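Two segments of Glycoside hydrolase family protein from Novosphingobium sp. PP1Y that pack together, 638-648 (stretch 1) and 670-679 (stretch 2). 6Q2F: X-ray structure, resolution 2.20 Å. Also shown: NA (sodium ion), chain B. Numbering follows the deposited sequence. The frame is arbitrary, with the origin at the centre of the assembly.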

# COMPACT_ATOMS: atom_id res chain seq x y z
N GLN A 638 -4.78 -16.91 5.65
CA GLN A 638 -4.43 -16.15 6.83
C GLN A 638 -5.70 -15.64 7.50
O GLN A 638 -5.76 -15.58 8.69
N ASN A 639 -6.67 -15.25 6.69
CA ASN A 639 -7.96 -14.72 7.13
C ASN A 639 -7.90 -13.30 7.68
O ASN A 639 -8.70 -12.48 7.36
N LEU A 640 -6.93 -13.03 8.53
CA LEU A 640 -6.75 -11.71 9.07
C LEU A 640 -6.20 -10.77 8.00
O LEU A 640 -5.37 -11.13 7.23
N VAL A 641 -6.69 -9.56 7.96
CA VAL A 641 -6.27 -8.55 7.00
C VAL A 641 -6.05 -7.27 7.79
O VAL A 641 -7.02 -6.68 8.27
N ALA A 642 -4.81 -6.84 7.89
CA ALA A 642 -4.53 -5.64 8.66
C ALA A 642 -4.41 -4.44 7.74
O ALA A 642 -4.13 -4.57 6.54
N ALA A 643 -4.63 -3.27 8.30
CA ALA A 643 -4.32 -2.05 7.58
C ALA A 643 -3.82 -0.98 8.53
O ALA A 643 -4.38 -0.77 9.61
N GLU A 644 -2.74 -0.34 8.12
CA GLU A 644 -2.28 0.93 8.66
C GLU A 644 -3.36 1.98 8.41
O GLU A 644 -3.53 2.45 7.29
N SER A 645 -4.11 2.34 9.45
CA SER A 645 -5.44 2.93 9.29
C SER A 645 -5.44 4.41 9.67
O SER A 645 -5.10 4.76 10.80
N MSE A 646 -5.86 5.24 8.73
CA MSE A 646 -6.32 6.60 9.00
C MSE A 646 -5.20 7.57 9.21
O MSE A 646 -5.32 8.55 9.97
N THR A 647 -4.10 7.30 8.52
CA THR A 647 -3.03 8.28 8.46
C THR A 647 -3.60 9.59 7.93
O THR A 647 -4.43 9.60 7.01
N ALA A 648 -3.19 10.69 8.55
CA ALA A 648 -3.66 12.01 8.20
C ALA A 648 -2.48 12.96 8.12
O ALA A 648 -1.52 12.85 8.88
N THR A 670 -13.63 -3.09 2.10
CA THR A 670 -12.63 -3.55 1.15
C THR A 670 -11.99 -4.87 1.57
O THR A 670 -11.32 -5.50 0.75
N GLY A 671 -12.19 -5.31 2.81
CA GLY A 671 -11.65 -6.59 3.27
C GLY A 671 -10.78 -6.50 4.51
O GLY A 671 -10.34 -7.54 5.01
N VAL A 672 -10.49 -5.31 5.02
CA VAL A 672 -9.75 -5.20 6.27
C VAL A 672 -10.61 -5.70 7.42
O VAL A 672 -11.81 -5.40 7.50
N ASN A 673 -10.00 -6.48 8.32
CA ASN A 673 -10.69 -6.86 9.55
C ASN A 673 -9.78 -6.79 10.77
O ASN A 673 -10.11 -7.36 11.81
N ARG A 674 -8.61 -6.17 10.66
CA ARG A 674 -7.79 -5.84 11.83
C ARG A 674 -7.17 -4.47 11.60
O ARG A 674 -6.05 -4.36 11.10
N PRO A 675 -7.90 -3.40 11.90
CA PRO A 675 -7.31 -2.07 11.75
C PRO A 675 -6.13 -1.92 12.70
O PRO A 675 -6.14 -2.42 13.83
N VAL A 676 -5.08 -1.28 12.21
CA VAL A 676 -3.94 -0.89 13.03
C VAL A 676 -3.87 0.63 12.92
O VAL A 676 -3.45 1.16 11.88
N ILE A 677 -4.36 1.31 13.92
CA ILE A 677 -4.45 2.74 13.84
C ILE A 677 -3.16 3.49 13.86
O ILE A 677 -2.38 3.34 14.72
N HIS A 678 -2.99 4.31 12.86
CA HIS A 678 -1.87 5.18 12.73
C HIS A 678 -2.29 6.54 13.25
O HIS A 678 -3.02 7.18 12.56
N THR A 679 -1.84 7.01 14.40
CA THR A 679 -1.00 6.34 15.37
C THR A 679 -1.33 6.78 16.78
O THR A 679 -2.11 7.64 17.02

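The middle of each stretch forms a parallel strand pair, Ala642 to Ser645 with Arg674 to Ile677, so most of the polar pairing is done by backbone atoms and the side chains fill the space on the two faces of the sheet. Gln638 lies beyond reach of stretch 2, and the contact begins at Asn639. Its side chain (chi1 t) finds its hydrogen bonds elsewhere in the structure, but the backbone Asn639 O accepts a hydrogen bond from Asn673 ND2 at 3.1 Å. Asn673, with chi1 p, curls its amide alongside the loop before the strand: its OD1 also accepts a hydrogen bond from Val641 N at 2.8 Å. An asparagine suits this place because one short side chain carries both a donor and an acceptor, and so can imitate a peptide group where the regular ladder has not yet started.

Leu640 (m, t) starts out sideways, but its end comes nearer to stretch 2. Its CD1 lies over one face of the Arg674 guanidinium, 3.9 Å from Arg674 NH1, an apolar cover that leaves the edge of the planar group free for hydrogen bonds made elsewhere in the structure. Val641, in the t rotamer, is buried; its CB sits 3.3 Å from Gly671 O, and its CG1 meets Val672 CG2 at 4.2 Å. Val641 O accepts from both Asn673 N (3.0 Å) and Arg674 N (2.9 Å), so one acceptor serves two successive NH groups just where the ladder begins.

From Ala642 to Ser645 the side chains alternate. Ala642 shares a face with Arg674 and Val676, and its CB touches Val676 CG2 at 4.0 Å; the small methyl takes up little room on this face. Separately, Ala642 CA lies 3.1 Å from Arg674 O in a CA-H...O contact. Ala643 turns to the other face, where its CB packs 3.6 Å from CG2 of Val672 (chi1 t). Ala643 N makes a weak hydrogen bond to Arg674 O at 3.3 Å, whereas Ala643 O receives a short one, 2.7 Å, from Val676 N.

Glu644 returns to the face of Ala642 and extends through t, t torsions. Its OE1 binds the sodium ion at 2.6 Å, with four further ligand atoms from elsewhere in the structure, while OE2 approaches His678 CD2 at 3.8 Å. The carboxylate thus brings negative charge to the cation. Ser645 (m) points to the face of Pro675 and Ile677; its small side chain fits beside the proline, with OG 3.6 Å from Pro675 CB. Ser645 N donates to Val676 O at 2.8 Å, and Ser645 O accepts from His678 N at 3.0 Å.

Met646 is selenomethionine (m, t, m). Its flexible chain carries CE to within 4.0 Å of Ile677 CG1. Thr647 (m) meets His678, whose CB points toward stretch 1 with chi1 t. Thr647 OG1 lies over one ring face, 3.1 Å from His678 CG, and Thr647 CG2 makes a CH-pi contact 4.0 Å from the ring centroid. Threonine thus covers the imidazole with both a hydroxyl and a methyl. Ala648 lies beyond the contact.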

# COMPACT_ATOMS: atom_id res chain seq x y z
CB GLN A 638 -3.49 -15.01 6.51
CG GLN A 638 -2.14 -15.45 6.03
CD GLN A 638 -2.04 -15.49 4.54
OE1 GLN A 638 -3.02 -15.65 3.85
NE2 GLN A 638 -0.86 -15.32 4.04
CB ASN A 639 -8.75 -15.66 8.00
CG ASN A 639 -10.20 -15.25 8.14
OD1 ASN A 639 -10.86 -14.96 7.19
ND2 ASN A 639 -10.68 -15.23 9.34
CB LEU A 640 -5.84 -11.76 10.28
CG LEU A 640 -6.35 -12.50 11.50
CD1 LEU A 640 -5.28 -12.79 12.49
CD2 LEU A 640 -7.47 -11.76 12.17
CB VAL A 641 -7.30 -8.31 5.89
CG1 VAL A 641 -6.79 -7.25 4.93
CG2 VAL A 641 -7.64 -9.60 5.15
CB ALA A 642 -3.25 -5.79 9.50
CB ALA A 643 -5.54 -1.54 6.80
CB GLU A 644 -0.93 1.27 8.01
CG GLU A 644 -0.35 2.60 8.30
CD GLU A 644 0.86 2.84 7.42
OE1 GLU A 644 1.42 1.84 6.92
OE2 GLU A 644 1.22 4.01 7.19
CB SER A 645 -6.49 2.18 10.13
OG SER A 645 -6.58 0.82 9.78
CB MSE A 646 -7.28 6.64 10.19
CG MSE A 646 -8.55 5.93 9.86
SE MSE A 646 -9.90 5.96 11.25
CE MSE A 646 -9.10 4.74 12.27
CB THR A 647 -1.90 7.80 7.56
OG1 THR A 647 -1.43 6.54 8.04
CG2 THR A 647 -0.78 8.82 7.57
CB ALA A 648 -4.67 12.53 9.23
CB THR A 670 -11.56 -2.48 0.97
OG1 THR A 670 -12.20 -1.23 0.72
CG2 THR A 670 -10.64 -2.81 -0.25
CB VAL A 672 -9.31 -3.75 6.49
CG1 VAL A 672 -8.65 -3.59 7.87
CG2 VAL A 672 -8.37 -3.33 5.36
CB ASN A 673 -11.30 -8.28 9.40
CG ASN A 673 -10.28 -9.32 9.02
OD1 ASN A 673 -9.09 -9.19 9.32
ND2 ASN A 673 -10.73 -10.38 8.36
CB ARG A 674 -6.70 -6.88 12.09
CG ARG A 674 -5.73 -6.45 13.20
CD ARG A 674 -4.92 -7.58 13.74
NE ARG A 674 -5.74 -8.55 14.46
CZ ARG A 674 -5.27 -9.67 15.00
NH1 ARG A 674 -3.98 -9.97 14.89
NH2 ARG A 674 -6.09 -10.49 15.63
CB PRO A 675 -8.46 -1.13 12.10
CG PRO A 675 -9.73 -1.96 11.74
CD PRO A 675 -9.34 -3.33 12.23
CB VAL A 676 -2.63 -1.58 12.59
CG1 VAL A 676 -1.50 -1.26 13.60
CG2 VAL A 676 -2.85 -3.10 12.48
CB ILE A 677 -5.39 3.29 14.91
CG1 ILE A 677 -6.75 2.64 14.79
CG2 ILE A 677 -5.52 4.79 14.79
CD1 ILE A 677 -7.50 2.54 16.07
CB HIS A 678 -1.56 5.32 11.26
CG HIS A 678 -0.35 6.13 10.97
ND1 HIS A 678 -0.32 7.49 11.12
CD2 HIS A 678 0.87 5.77 10.53
CE1 HIS A 678 0.88 7.93 10.81
NE2 HIS A 678 1.61 6.91 10.45
CB THR A 679 0.48 6.73 15.34
OG1 THR A 679 0.70 7.94 14.64
CG2 THR A 679 1.30 5.70 14.91
NA NA B . 3.24 1.79 5.10